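Local structure of fructokinase (Xylella fastidiosa, 3LKI) at residues G303-T308 with S320-L325. The protein probably phosphorylates fructose with ATP, as a fructokinase of the PfkB carbohydrate kinase family. Numbering follows the deposited sequence.
With K (potassium ion), chain C; ATP (adenosine-5'-triphosphate), chain E.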
loop_
_atom_site.group_PDB
_atom_site.type_symbol
_atom_site.label_atom_id
_atom_site.label_comp_id
_atom_site.label_asym_id
_atom_site.label_seq_id
_atom_site.Cartn_x
_atom_site.Cartn_y
_atom_site.Cartn_z
ATOM N N GLY B 303 -15.301 -21.495 -14.794
ATOM C CA GLY B 303 -15.774 -20.232 -14.247
ATOM C C GLY B 303 -16.840 -20.423 -13.179
ATOM O O GLY B 303 -16.834 -19.730 -12.165
ATOM N N ALA B 304 -17.752 -21.366 -13.404
ATOM C CA ALA B 304 -18.817 -21.629 -12.442
ATOM C C ALA B 304 -18.278 -22.150 -11.109
ATOM O O ALA B 304 -18.739 -21.738 -10.049
ATOM C CB ALA B 304 -19.826 -22.622 -13.023
ATOM N N LEU B 305 -17.305 -23.058 -11.162
ATOM C CA LEU B 305 -16.729 -23.632 -9.949
ATOM C C LEU B 305 -15.874 -22.644 -9.168
ATOM O O LEU B 305 -15.666 -22.802 -7.958
ATOM C CB LEU B 305 -15.903 -24.874 -10.289
ATOM C CG LEU B 305 -16.725 -26.117 -10.653
ATOM C CD1 LEU B 305 -15.806 -27.242 -11.091
ATOM C CD2 LEU B 305 -17.557 -26.559 -9.438
ATOM N N ALA B 306 -15.381 -21.621 -9.854
ATOM C CA ALA B 306 -14.556 -20.617 -9.204
ATOM C C ALA B 306 -15.426 -19.654 -8.402
ATOM O O ALA B 306 -15.104 -19.334 -7.259
ATOM C CB ALA B 306 -13.741 -19.848 -10.240
ATOM N N VAL B 307 -16.529 -19.208 -9.003
ATOM C CA VAL B 307 -17.439 -18.267 -8.355
ATOM C C VAL B 307 -18.097 -18.829 -7.091
ATOM O O VAL B 307 -18.624 -18.076 -6.267
ATOM C CB VAL B 307 -18.552 -17.795 -9.336
ATOM C CG1 VAL B 307 -19.496 -18.944 -9.668
ATOM C CG2 VAL B 307 -19.322 -16.643 -8.723
ATOM N N THR B 308 -18.072 -20.150 -6.941
ATOM C CA THR B 308 -18.654 -20.780 -5.762
ATOM C C THR B 308 -17.598 -20.920 -4.660
ATOM O O THR B 308 -17.892 -21.412 -3.581
ATOM C CB THR B 308 -19.218 -22.195 -6.078
ATOM O OG1 THR B 308 -18.141 -23.100 -6.355
ATOM C CG2 THR B 308 -20.151 -22.144 -7.279
ATOM N N SER B 320 -10.586 -32.914 -12.470
ATOM C CA SER B 320 -11.615 -33.883 -12.079
ATOM C C SER B 320 -12.925 -33.217 -11.661
ATOM O O SER B 320 -14.005 -33.698 -11.992
ATOM C CB SER B 320 -11.112 -34.765 -10.933
ATOM O OG SER B 320 -10.760 -33.974 -9.819
ATOM N N GLU B 321 -12.825 -32.110 -10.934
ATOM C CA GLU B 321 -14.006 -31.388 -10.471
ATOM C C GLU B 321 -14.754 -30.704 -11.618
ATOM O O GLU B 321 -15.987 -30.707 -11.653
ATOM C CB GLU B 321 -13.595 -30.357 -9.418
ATOM C CG GLU B 321 -12.867 -30.971 -8.225
ATOM C CD GLU B 321 -12.401 -29.929 -7.225
ATOM O OE1 GLU B 321 -11.679 -28.993 -7.629
ATOM O OE2 GLU B 321 -12.755 -30.053 -6.035
ATOM N N VAL B 322 -14.011 -30.113 -12.550
ATOM C CA VAL B 322 -14.639 -29.456 -13.691
ATOM C C VAL B 322 -15.391 -30.507 -14.525
ATOM O O VAL B 322 -16.572 -30.339 -14.831
ATOM C CB VAL B 322 -13.585 -28.758 -14.584
ATOM C CG1 VAL B 322 -14.250 -28.174 -15.830
ATOM C CG2 VAL B 322 -12.880 -27.674 -13.786
ATOM N N LEU B 323 -14.706 -31.594 -14.878
ATOM C CA LEU B 323 -15.324 -32.660 -15.661
ATOM C C LEU B 323 -16.551 -33.240 -14.946
ATOM O O LEU B 323 -17.557 -33.564 -15.587
ATOM C CB LEU B 323 -14.299 -33.762 -15.947
ATOM C CG LEU B 323 -13.085 -33.343 -16.793
ATOM C CD1 LEU B 323 -12.134 -34.518 -16.967
ATOM C CD2 LEU B 323 -13.555 -32.824 -18.143
ATOM N N SER B 324 -16.481 -33.363 -13.620
ATOM C CA SER B 324 -17.617 -33.889 -12.859
ATOM C C SER B 324 -18.830 -32.993 -13.012
ATOM O O SER B 324 -19.941 -33.479 -13.222
ATOM C CB SER B 324 -17.279 -34.018 -11.369
ATOM O OG SER B 324 -16.433 -35.121 -11.148
ATOM N N LEU B 325 -18.625 -31.683 -12.895
ATOM C CA LEU B 325 -19.724 -30.731 -13.036
ATOM C C LEU B 325 -20.352 -30.870 -14.422
ATOM O O LEU B 325 -21.577 -30.865 -14.564
ATOM C CB LEU B 325 -19.226 -29.297 -12.843
ATOM C CG LEU B 325 -20.258 -28.205 -13.150
ATOM C CD1 LEU B 325 -21.467 -28.387 -12.254
ATOM C CD2 LEU B 325 -19.643 -26.824 -12.961
HETATM K K K C . -13.876 -16.495 -6.596
HETATM P PG ATP E . -14.264 -10.473 -13.887
HETATM O O1G ATP E . -14.029 -9.209 -14.667
HETATM O O2G ATP E . -13.012 -11.330 -13.745
HETATM O O3G ATP E . -14.844 -10.128 -12.505
HETATM P PB ATP E . -16.420 -10.852 -15.863
HETATM O O1B ATP E . -17.474 -9.885 -15.351
HETATM O O2B ATP E . -15.562 -10.527 -17.036
HETATM O O3B ATP E . -15.351 -11.298 -14.721
HETATM P PA ATP E . -18.640 -12.764 -15.953
HETATM O O1A ATP E . -19.147 -12.463 -14.566
HETATM O O2A ATP E . -19.390 -12.277 -17.153
HETATM O O3A ATP E . -17.099 -12.268 -16.139
HETATM O "O5'" ATP E . -17.873 -14.427 -16.327
HETATM C "C5'" ATP E . -16.990 -15.510 -16.249
HETATM C "C4'" ATP E . -17.674 -16.771 -16.733
HETATM O "O4'" ATP E . -17.886 -17.362 -15.440
HETATM C "C3'" ATP E . -19.135 -16.678 -17.248
HETATM O "O3'" ATP E . -19.234 -16.531 -18.650
HETATM C "C2'" ATP E . -19.716 -17.927 -16.728
HETATM O "O2'" ATP E . -19.401 -19.044 -17.593
HETATM C "C1'" ATP E . -19.131 -18.053 -15.350
HETATM N N9 ATP E . -20.075 -17.359 -14.353
HETATM C C8 ATP E . -19.972 -16.104 -13.765
HETATM N N7 ATP E . -21.012 -15.843 -12.924
HETATM C C5 ATP E . -21.801 -16.915 -12.947
HETATM C C6 ATP E . -23.079 -17.350 -12.297
HETATM N N6 ATP E . -23.700 -16.518 -11.436
HETATM N N1 ATP E . -23.609 -18.622 -12.603
HETATM C C2 ATP E . -22.996 -19.515 -13.488
HETATM N N3 ATP E . -21.818 -19.179 -14.117
HETATM C C4 ATP E . -21.190 -17.927 -13.884
#
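A304 and L305, in the last turn of helix 289-307, meet helix 319-328 through apolar side chains, with no hydrogen bond between the two segments. Just before them G303 brings the backbone of the helix end close by the ribose, its CA 3.8 Å from ATP O4'. A304 stands between nucleotide and helix: its CB is 4.1 Å from adenine N3 of ATP and 4.2 Å from L325 CD2. L305 carries most of the contact. With CG anti to its carbonyl carbon (chi1 -74°) and chi2 extended at 175°, it sends CD1 onto the backbone of 320-325, 3.6 Å from V322 CA and close to the E321 carbonyl oxygen. V322 CG2 touches the same methyl at 4.0 Å, and the V322 side chain also touches F298, A301 and V302 of helix 289-307. L325 comes tip to tip with L305, its CD2 resting 3.8 Å from L305 CG. E321 adds its CB beside L305 CD1, but its carboxylate turns elsewhere, OE1 accepting a hydrogen bond from M318 N. Next, A306 turns its carbonyl oxygen to the potassium ion at a long 3.2 Å, a site completed by the carbonyl oxygens of D256, N258, R309 and G311. T308 closes the segment: its OG1 donates to L305 O from above the carbonyl plane. The short helical segments cross at 110°, their axes 10.3 Å apart. The arrangement belongs to the C-terminal helical region of the ribokinase-like fold, where one helix end borders both the ATP pocket and the monovalent-cation site.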